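Long-range contacts in carbonic anhydrase (PDB 1DDZ), which probably catalyses, as a zinc-dependent beta-class carbonic anhydrase, the interconversion of carbon dioxide and water with hydrogencarbonate and a proton: residues V122-V127 with E206-G211; R96-Q101 with G146-W151. All coordinates share one frame; numbering follows the deposited sequence.

Contact 1: residues V122-V127 with E206-G211; sequences VKHILV and ELTVQG
Ile-125 lies at the centre of the backbone pairing of two parallel strands, 124-127 and 208-211, whose axes come within 4.8 Å at an angle of 21°. Ile-125 N donates to Thr-208 O (2.9 Å) and Ile-125 O accepts from Gln-210 N (3.0 Å), so the isoleucine brackets Val-209. The bonds from Thr-208 N to Lys-123 O and from Val-127 N to Gln-210 O extend the pattern at both ends.

Water adds further links. One molecule donates to Ile-125 O and lies 2.7 Å from Thr-208 OG1. Another donates to both Val-122 O and Glu-206 O while accepting from Lys-123 NZ. The lysine reaches it through a chain bent at chi2 (-53°), which brings CD across to 3.3 Å from Glu-206 O. A third water joins Lys-123 NZ to Glu-206 N.

Apolar contacts gather on the face of Ile-125, where its CD1 meets Leu-207 CD1 at 3.7 Å, the two side chains crossing obliquely; Val-122 CG1 touches the same leucine methyl. On the other face Leu-126 and Gln-210 run side by side, CD2 tight against CG at 3.3 Å. His-124 likewise lies alongside Thr-208, pointing the same way, and its ring also meets that of Tyr-69. An alanine in place of His-124 would probably take the imidazole from beside the Tyr-69 ring and open a gap next to Thr-208.

Over the Ile-125 face lie helix 107-119, through Leu-113 and Val-117, and helix 172-193, whose Val-191 packs on Val-127 and Val-209. The two segments are neighbouring parallel strands inside the five-stranded mixed sheet of the alpha/beta beta-carbonic anhydrase fold, between strands 69-74 and 222-227.

Contact 2: residues R96-Q101 with G146-W151; sequences RNIANQ and GLIDNW
Asn-97, on strand 92-97, brings its amide to the edge of the Trp-151 indole, ND2 lying 3.7 Å from CZ2 with the two planes 76° apart. The same amide clasps the backbone of Gln-101: Asn-97 OD1 accepts from Gln-101 N on a lone pair, and Asn-97 ND2 donates to Gln-101 O, which lies in the plane of the asparagine amide, both at 2.9 Å. With both ends engaged, the amide's rotation is fixed and the turn between the two residues is closed.

Ile-98 carries the polar link across the contact. Its O takes the indole N-H of Trp-151 in a nearly straight bond (NE1 to O 2.9 Å, 168° at the hydrogen); the acceptor lies close to the ring plane. The tryptophan's CG stands anti to its backbone N (chi1 -177°), which extends the indole from helix 147-161 to this carbonyl. Ile-98 CB also rests 3.8 Å from Trp-151 CD1, while Ile-98 CG1 meets Ile-148 CD1 at 4.2 Å, the two isoleucines crossing at about a right angle.

Ala-99 and Asn-100 turn the chain with positive phi, and Ala-99 O is bonded to Asn-183 ND2 of helix 172-193. Gln-101 then comes back to the indole: its CB packs near Trp-151 CZ2 and its CG lies 3.7 Å from Trp-151 NE1, the side chains sliding past each other in opposite directions. Ser-105 of the second subunit packs on Trp-151 as well.

The turn borders the metal centre, the Ile-98 side chain being about 7 Å from zinc. Cys-74, Asp-76, His-130 and Cys-133 bind that ion, the closed, aspartate-ligated form of the beta-carbonic anhydrase site.

Overall arrangement
The contact centres lie 23 Å apart, and both reach one mixed sheet in the order 92-97, 69-74, 124-130, 208-214, 222-227. Contact 1 joins two adjacent parallel strands within it, whereas contact 2 ties strand 92-97 and the turn after it to helix 147-161. Their segments alternate along the chain (96-101, 122-127, 146-151, 206-211), so the two contacts cross in sequence, all four segments belonging to the same carbonic anhydrase region. The two meet directly where Val-127 CG1 packs 4.0 Å from Asn-100 O, and helix 172-193 touches both. Contact 2 lies beside the zinc site, which strand 124-130, running on from contact 1, supplies with His-130.

Contact 1: residues V122-V127 with E206-G211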
ATOM      1  N   VAL A 122      11.504  16.592  12.737  1.00 17.37           N
ATOM      2  CA  VAL A 122      10.886  17.706  12.027  1.00 17.00           C
ATOM      3  C   VAL A 122       9.883  18.387  12.983  1.00 15.76           C
ATOM      4  O   VAL A 122       9.205  17.710  13.739  1.00 16.53           O
ATOM      5  CB  VAL A 122      10.211  17.151  10.736  1.00 16.67           C
ATOM      6  CG1 VAL A 122       8.738  17.008  10.890  1.00 12.21           C
ATOM      7  CG2 VAL A 122      10.591  17.955   9.559  1.00 18.41           C
ATOM      8  N   LYS A 123       9.794  19.713  12.962  1.00 16.03           N
ATOM      9  CA  LYS A 123       8.876  20.401  13.858  1.00 17.02           C
ATOM     10  C   LYS A 123       7.518  20.759  13.260  1.00 17.11           C
ATOM     11  O   LYS A 123       6.535  20.945  13.969  1.00 16.02           O
ATOM     12  CB  LYS A 123       9.522  21.682  14.411  1.00 21.07           C
ATOM     13  CG  LYS A 123      10.648  21.454  15.411  1.00 28.76           C
ATOM     14  CD  LYS A 123      10.229  20.538  16.562  1.00 35.23           C
ATOM     15  CE  LYS A 123      11.452  20.029  17.344  1.00 43.54           C
ATOM     16  NZ  LYS A 123      11.191  18.807  18.181  1.00 41.66           N
ATOM     17  N   HIS A 124       7.470  20.915  11.950  1.00 17.95           N
ATOM     18  CA  HIS A 124       6.238  21.301  11.300  1.00 15.57           C
ATOM     19  C   HIS A 124       6.045  20.454  10.073  1.00 16.58           C
ATOM     20  O   HIS A 124       7.005  20.190   9.358  1.00 17.91           O
ATOM     21  CB  HIS A 124       6.317  22.761  10.879  1.00 16.04           C
ATOM     22  CG  HIS A 124       6.645  23.696  11.999  1.00 20.54           C
ATOM     23  ND1 HIS A 124       7.881  24.293  12.135  1.00 21.15           N
ATOM     24  CD2 HIS A 124       5.914  24.099  13.067  1.00 18.04           C
ATOM     25  CE1 HIS A 124       7.899  25.013  13.245  1.00 21.61           C
ATOM     26  NE2 HIS A 124       6.720  24.907  13.828  1.00 19.86           N
ATOM     27  N   ILE A 125       4.808  20.013   9.862  1.00 18.18           N
ATOM     28  CA  ILE A 125       4.414  19.207   8.714  1.00 14.21           C
ATOM     29  C   ILE A 125       3.390  20.043   7.956  1.00 14.47           C
ATOM     30  O   ILE A 125       2.459  20.580   8.545  1.00 14.11           O
ATOM     31  CB  ILE A 125       3.747  17.871   9.144  1.00 17.77           C
ATOM     32  CG1 ILE A 125       4.734  17.003   9.929  1.00 10.85           C
ATOM     33  CG2 ILE A 125       3.209  17.101   7.907  1.00 15.02           C
ATOM     34  CD1 ILE A 125       4.057  15.826  10.577  1.00 12.79           C
ATOM     35  N   LEU A 126       3.588  20.195   6.657  1.00 15.12           N
ATOM     36  CA  LEU A 126       2.658  20.953   5.828  1.00 12.87           C
ATOM     37  C   LEU A 126       2.086  20.046   4.728  1.00 14.64           C
ATOM     38  O   LEU A 126       2.828  19.283   4.090  1.00  9.30           O
ATOM     39  CB  LEU A 126       3.374  22.136   5.155  1.00 10.79           C
ATOM     40  CG  LEU A 126       3.752  23.371   5.985  1.00 13.08           C
ATOM     41  CD1 LEU A 126       4.742  24.223   5.259  1.00 13.46           C
ATOM     42  CD2 LEU A 126       2.521  24.192   6.216  1.00 16.01           C
ATOM     43  N   VAL A 127       0.770  20.071   4.544  1.00 11.70           N
ATOM     44  CA  VAL A 127       0.160  19.321   3.445  1.00  9.66           C
ATOM     45  C   VAL A 127      -0.267  20.443   2.509  1.00  8.97           C
ATOM     46  O   VAL A 127      -0.999  21.338   2.906  1.00 12.12           O
ATOM     47  CB  VAL A 127      -1.043  18.480   3.863  1.00  8.26           C
ATOM     48  CG1 VAL A 127      -1.607  17.794   2.647  1.00  9.36           C
ATOM     49  CG2 VAL A 127      -0.654  17.468   4.908  1.00  7.00           C
ATOM     50  N   GLU A 206       6.972  18.464  20.151  1.00 25.03           N
ATOM     51  CA  GLU A 206       6.492  19.655  19.468  1.00 26.76           C
ATOM     52  C   GLU A 206       6.342  19.312  17.991  1.00 25.89           C
ATOM     53  O   GLU A 206       7.343  19.081  17.305  1.00 23.00           O
ATOM     54  CB  GLU A 206       7.522  20.765  19.625  1.00 35.22           C
ATOM     55  CG  GLU A 206       6.949  22.157  19.666  1.00 43.03           C
ATOM     56  CD  GLU A 206       6.630  22.630  21.086  1.00 49.10           C
ATOM     57  OE1 GLU A 206       6.193  21.814  21.933  1.00 47.32           O
ATOM     58  OE2 GLU A 206       6.824  23.839  21.349  1.00 53.49           O
ATOM     59  N   LEU A 207       5.106  19.282  17.502  1.00 21.18           N
ATOM     60  CA  LEU A 207       4.851  18.924  16.108  1.00 19.34           C
ATOM     61  C   LEU A 207       3.506  19.452  15.623  1.00 17.61           C
ATOM     62  O   LEU A 207       2.431  18.976  16.044  1.00 17.08           O
ATOM     63  CB  LEU A 207       4.888  17.386  15.947  1.00 17.23           C
ATOM     64  CG  LEU A 207       4.677  16.731  14.569  1.00 15.27           C
ATOM     65  CD1 LEU A 207       5.762  17.179  13.600  1.00  8.48           C
ATOM     66  CD2 LEU A 207       4.711  15.221  14.723  1.00 13.56           C
ATOM     67  N   THR A 208       3.556  20.420  14.718  1.00 15.17           N
ATOM     68  CA  THR A 208       2.329  20.975  14.155  1.00 16.74           C
ATOM     69  C   THR A 208       2.000  20.387  12.786  1.00 15.96           C
ATOM     70  O   THR A 208       2.894  20.006  12.039  1.00 14.68           O
ATOM     71  CB  THR A 208       2.437  22.482  13.949  1.00 15.41           C
ATOM     72  OG1 THR A 208       3.541  22.764  13.083  1.00 11.66           O
ATOM     73  CG2 THR A 208       2.617  23.189  15.288  1.00 18.08           C
ATOM     74  N   VAL A 209       0.719  20.273  12.473  1.00 12.47           N
ATOM     75  CA  VAL A 209       0.331  19.806  11.164  1.00 11.24           C
ATOM     76  C   VAL A 209      -0.575  20.893  10.656  1.00  9.46           C
ATOM     77  O   VAL A 209      -1.531  21.251  11.322  1.00 13.33           O
ATOM     78  CB  VAL A 209      -0.433  18.488  11.189  1.00 10.79           C
ATOM     79  CG1 VAL A 209      -0.652  17.996   9.738  1.00  7.00           C
ATOM     80  CG2 VAL A 209       0.317  17.462  12.011  1.00  7.85           C
ATOM     81  N   GLN A 210      -0.275  21.434   9.488  1.00 10.17           N
ATOM     82  CA  GLN A 210      -1.078  22.495   8.927  1.00  8.06           C
ATOM     83  C   GLN A 210      -1.346  22.290   7.449  1.00 12.07           C
ATOM     84  O   GLN A 210      -0.528  21.703   6.737  1.00 12.79           O
ATOM     85  CB  GLN A 210      -0.367  23.827   9.180  1.00 14.23           C
ATOM     86  CG  GLN A 210      -0.199  24.731   7.982  1.00 23.65           C
ATOM     87  CD  GLN A 210      -0.353  26.202   8.325  1.00 27.31           C
ATOM     88  OE1 GLN A 210       0.451  26.775   9.042  1.00 29.67           O
ATOM     89  NE2 GLN A 210      -1.402  26.818   7.808  1.00 30.15           N
ATOM     90  N   GLY A 211      -2.518  22.742   7.005  1.00 11.51           N
ATOM     91  CA  GLY A 211      -2.900  22.647   5.605  1.00  8.41           C
ATOM     92  C   GLY A 211      -2.716  23.970   4.885  1.00  7.00           C
ATOM     93  O   GLY A 211      -2.934  25.044   5.454  1.00 10.70           O
TER
HETATM   94  O   HOH W   1       9.454  17.424  16.457  1.00 29.04           O
HETATM   95  O   HOH W   2       9.885  18.623  20.959  1.00 30.12           O
HETATM   96  O   HOH W   3       2.720  22.585  10.519  1.00 20.65           O

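Contact 2: residues R96-Q101 with G146-W151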
ATOM      1  N   ARG A  96       6.101  13.799  -2.588  1.00 12.87           N
ATOM      2  CA  ARG A  96       5.174  14.184  -3.646  1.00 12.01           C
ATOM      3  C   ARG A  96       4.527  12.969  -4.251  1.00 10.53           C
ATOM      4  O   ARG A  96       5.196  11.964  -4.526  1.00  8.16           O
ATOM      5  CB  ARG A  96       5.860  14.973  -4.750  1.00  9.50           C
ATOM      6  CG  ARG A  96       6.338  16.297  -4.300  1.00  8.53           C
ATOM      7  CD  ARG A  96       6.733  17.129  -5.459  1.00  9.30           C
ATOM      8  NE  ARG A  96       7.245  18.412  -4.999  1.00 17.61           N
ATOM      9  CZ  ARG A  96       6.503  19.421  -4.549  1.00 17.93           C
ATOM     10  NH1 ARG A  96       5.184  19.318  -4.503  1.00 21.82           N
ATOM     11  NH2 ARG A  96       7.095  20.513  -4.085  1.00 14.47           N
ATOM     12  N   ASN A  97       3.216  13.063  -4.431  1.00 10.50           N
ATOM     13  CA  ASN A  97       2.444  11.984  -5.020  1.00  9.55           C
ATOM     14  C   ASN A  97       1.265  12.611  -5.745  1.00  7.97           C
ATOM     15  O   ASN A  97       1.166  13.841  -5.811  1.00  7.00           O
ATOM     16  CB  ASN A  97       1.999  10.981  -3.946  1.00  8.88           C
ATOM     17  CG  ASN A  97       0.997  11.570  -2.970  1.00  7.66           C
ATOM     18  OD1 ASN A  97       0.340  12.571  -3.271  1.00 11.58           O
ATOM     19  ND2 ASN A  97       0.885  10.965  -1.801  1.00  7.00           N
ATOM     20  N   ILE A  98       0.417  11.782  -6.343  1.00 11.11           N
ATOM     21  CA  ILE A  98      -0.748  12.276  -7.069  1.00 10.26           C
ATOM     22  C   ILE A  98      -1.772  12.865  -6.099  1.00  8.25           C
ATOM     23  O   ILE A  98      -2.290  12.167  -5.215  1.00 11.30           O
ATOM     24  CB  ILE A  98      -1.424  11.145  -7.913  1.00 12.31           C
ATOM     25  CG1 ILE A  98      -0.494  10.687  -9.045  1.00  7.00           C
ATOM     26  CG2 ILE A  98      -2.776  11.635  -8.489  1.00  8.74           C
ATOM     27  CD1 ILE A  98      -0.188  11.771 -10.063  1.00  7.00           C
ATOM     28  N   ALA A  99      -2.043  14.156  -6.263  1.00  9.75           N
ATOM     29  CA  ALA A  99      -3.015  14.885  -5.450  1.00  8.19           C
ATOM     30  C   ALA A  99      -2.703  14.999  -3.971  1.00  9.80           C
ATOM     31  O   ALA A  99      -3.616  15.012  -3.148  1.00 10.05           O
ATOM     32  CB  ALA A  99      -4.418  14.304  -5.645  1.00  8.06           C
ATOM     33  N   ASN A 100      -1.413  15.068  -3.625  1.00 13.79           N
ATOM     34  CA  ASN A 100      -0.972  15.235  -2.229  1.00 10.97           C
ATOM     35  C   ASN A 100      -1.759  14.430  -1.183  1.00  9.37           C
ATOM     36  O   ASN A 100      -2.165  14.949  -0.144  1.00  7.00           O
ATOM     37  CB  ASN A 100      -0.911  16.742  -1.841  1.00  7.57           C
ATOM     38  CG  ASN A 100      -2.171  17.534  -2.257  1.00  9.66           C
ATOM     39  OD1 ASN A 100      -2.248  18.060  -3.364  1.00  7.80           O
ATOM     40  ND2 ASN A 100      -3.139  17.619  -1.371  1.00  7.00           N
ATOM     41  N   GLN A 101      -1.893  13.139  -1.439  1.00  7.15           N
ATOM     42  CA  GLN A 101      -2.630  12.256  -0.570  1.00  8.98           C
ATOM     43  C   GLN A 101      -1.864  11.790   0.641  1.00 13.72           C
ATOM     44  O   GLN A 101      -0.654  11.563   0.585  1.00 14.38           O
ATOM     45  CB  GLN A 101      -3.098  11.029  -1.353  1.00  7.00           C
ATOM     46  CG  GLN A 101      -4.102  11.328  -2.430  1.00 11.45           C
ATOM     47  CD  GLN A 101      -5.401  11.885  -1.867  1.00 11.77           C
ATOM     48  OE1 GLN A 101      -5.702  13.074  -2.015  1.00 17.84           O
ATOM     49  NE2 GLN A 101      -6.148  11.047  -1.174  1.00 14.43           N
ATOM     50  N   GLY A 146      -8.047   2.993 -15.149  1.00 10.71           N
ATOM     51  CA  GLY A 146      -7.211   1.868 -14.773  1.00 10.23           C
ATOM     52  C   GLY A 146      -6.584   1.956 -13.387  1.00 15.60           C
ATOM     53  O   GLY A 146      -7.200   2.460 -12.434  1.00 15.58           O
ATOM     54  N   LEU A 147      -5.339   1.489 -13.280  1.00 10.69           N
ATOM     55  CA  LEU A 147      -4.571   1.487 -12.024  1.00 11.00           C
ATOM     56  C   LEU A 147      -4.786   2.740 -11.167  1.00  9.30           C
ATOM     57  O   LEU A 147      -5.167   2.648 -10.000  1.00  8.48           O
ATOM     58  CB  LEU A 147      -3.075   1.347 -12.338  1.00 10.13           C
ATOM     59  CG  LEU A 147      -1.879   1.292 -11.348  1.00 17.39           C
ATOM     60  CD1 LEU A 147      -1.777   2.479 -10.411  1.00  8.38           C
ATOM     61  CD2 LEU A 147      -1.909   0.032 -10.567  1.00 20.63           C
ATOM     62  N   ILE A 148      -4.489   3.901 -11.736  1.00  9.35           N
ATOM     63  CA  ILE A 148      -4.612   5.150 -11.011  1.00 10.67           C
ATOM     64  C   ILE A 148      -6.012   5.501 -10.483  1.00 14.56           C
ATOM     65  O   ILE A 148      -6.126   6.277  -9.528  1.00 14.18           O
ATOM     66  CB  ILE A 148      -4.055   6.317 -11.828  1.00 11.87           C
ATOM     67  CG1 ILE A 148      -3.887   7.537 -10.920  1.00  7.00           C
ATOM     68  CG2 ILE A 148      -4.960   6.607 -13.019  1.00 11.25           C
ATOM     69  CD1 ILE A 148      -3.133   8.634 -11.553  1.00 10.52           C
ATOM     70  N   ASP A 149      -7.069   4.933 -11.064  1.00 10.81           N
ATOM     71  CA  ASP A 149      -8.414   5.245 -10.579  1.00  8.89           C
ATOM     72  C   ASP A 149      -8.609   4.730  -9.155  1.00  9.94           C
ATOM     73  O   ASP A 149      -9.388   5.293  -8.380  1.00 10.76           O
ATOM     74  CB  ASP A 149      -9.470   4.648 -11.506  1.00 10.37           C
ATOM     75  CG  ASP A 149     -10.141   5.685 -12.351  1.00 11.53           C
ATOM     76  OD1 ASP A 149      -9.964   6.895 -12.085  1.00 15.04           O
ATOM     77  OD2 ASP A 149     -10.863   5.300 -13.287  1.00 15.05           O
ATOM     78  N   ASN A 150      -7.850   3.692  -8.788  1.00  9.41           N
ATOM     79  CA  ASN A 150      -7.923   3.114  -7.440  1.00  7.00           C
ATOM     80  C   ASN A 150      -7.293   4.085  -6.435  1.00  7.23           C
ATOM     81  O   ASN A 150      -7.723   4.202  -5.293  1.00  7.78           O
ATOM     82  CB  ASN A 150      -7.234   1.757  -7.417  1.00  8.68           C
ATOM     83  CG  ASN A 150      -7.868   0.761  -8.382  1.00 11.34           C
ATOM     84  OD1 ASN A 150      -8.999   0.319  -8.193  1.00 14.75           O
ATOM     85  ND2 ASN A 150      -7.136   0.405  -9.426  1.00  7.00           N
ATOM     86  N   TRP A 151      -6.292   4.830  -6.887  1.00 11.14           N
ATOM     87  CA  TRP A 151      -5.645   5.830  -6.048  1.00 11.53           C
ATOM     88  C   TRP A 151      -6.668   6.964  -5.897  1.00 11.03           C
ATOM     89  O   TRP A 151      -6.957   7.421  -4.794  1.00 12.54           O
ATOM     90  CB  TRP A 151      -4.382   6.362  -6.750  1.00 10.24           C
ATOM     91  CG  TRP A 151      -3.600   7.360  -5.939  1.00 11.50           C
ATOM     92  CD1 TRP A 151      -3.623   8.719  -6.064  1.00  9.29           C
ATOM     93  CD2 TRP A 151      -2.669   7.067  -4.884  1.00  7.49           C
ATOM     94  NE1 TRP A 151      -2.766   9.290  -5.151  1.00  9.12           N
ATOM     95  CE2 TRP A 151      -2.167   8.301  -4.418  1.00  8.94           C
ATOM     96  CE3 TRP A 151      -2.210   5.879  -4.293  1.00  7.73           C
ATOM     97  CZ2 TRP A 151      -1.223   8.384  -3.388  1.00  8.89           C
ATOM     98  CZ3 TRP A 151      -1.274   5.963  -3.268  1.00 11.74           C
ATOM     99  CH2 TRP A 151      -0.792   7.209  -2.828  1.00  9.13           C
TER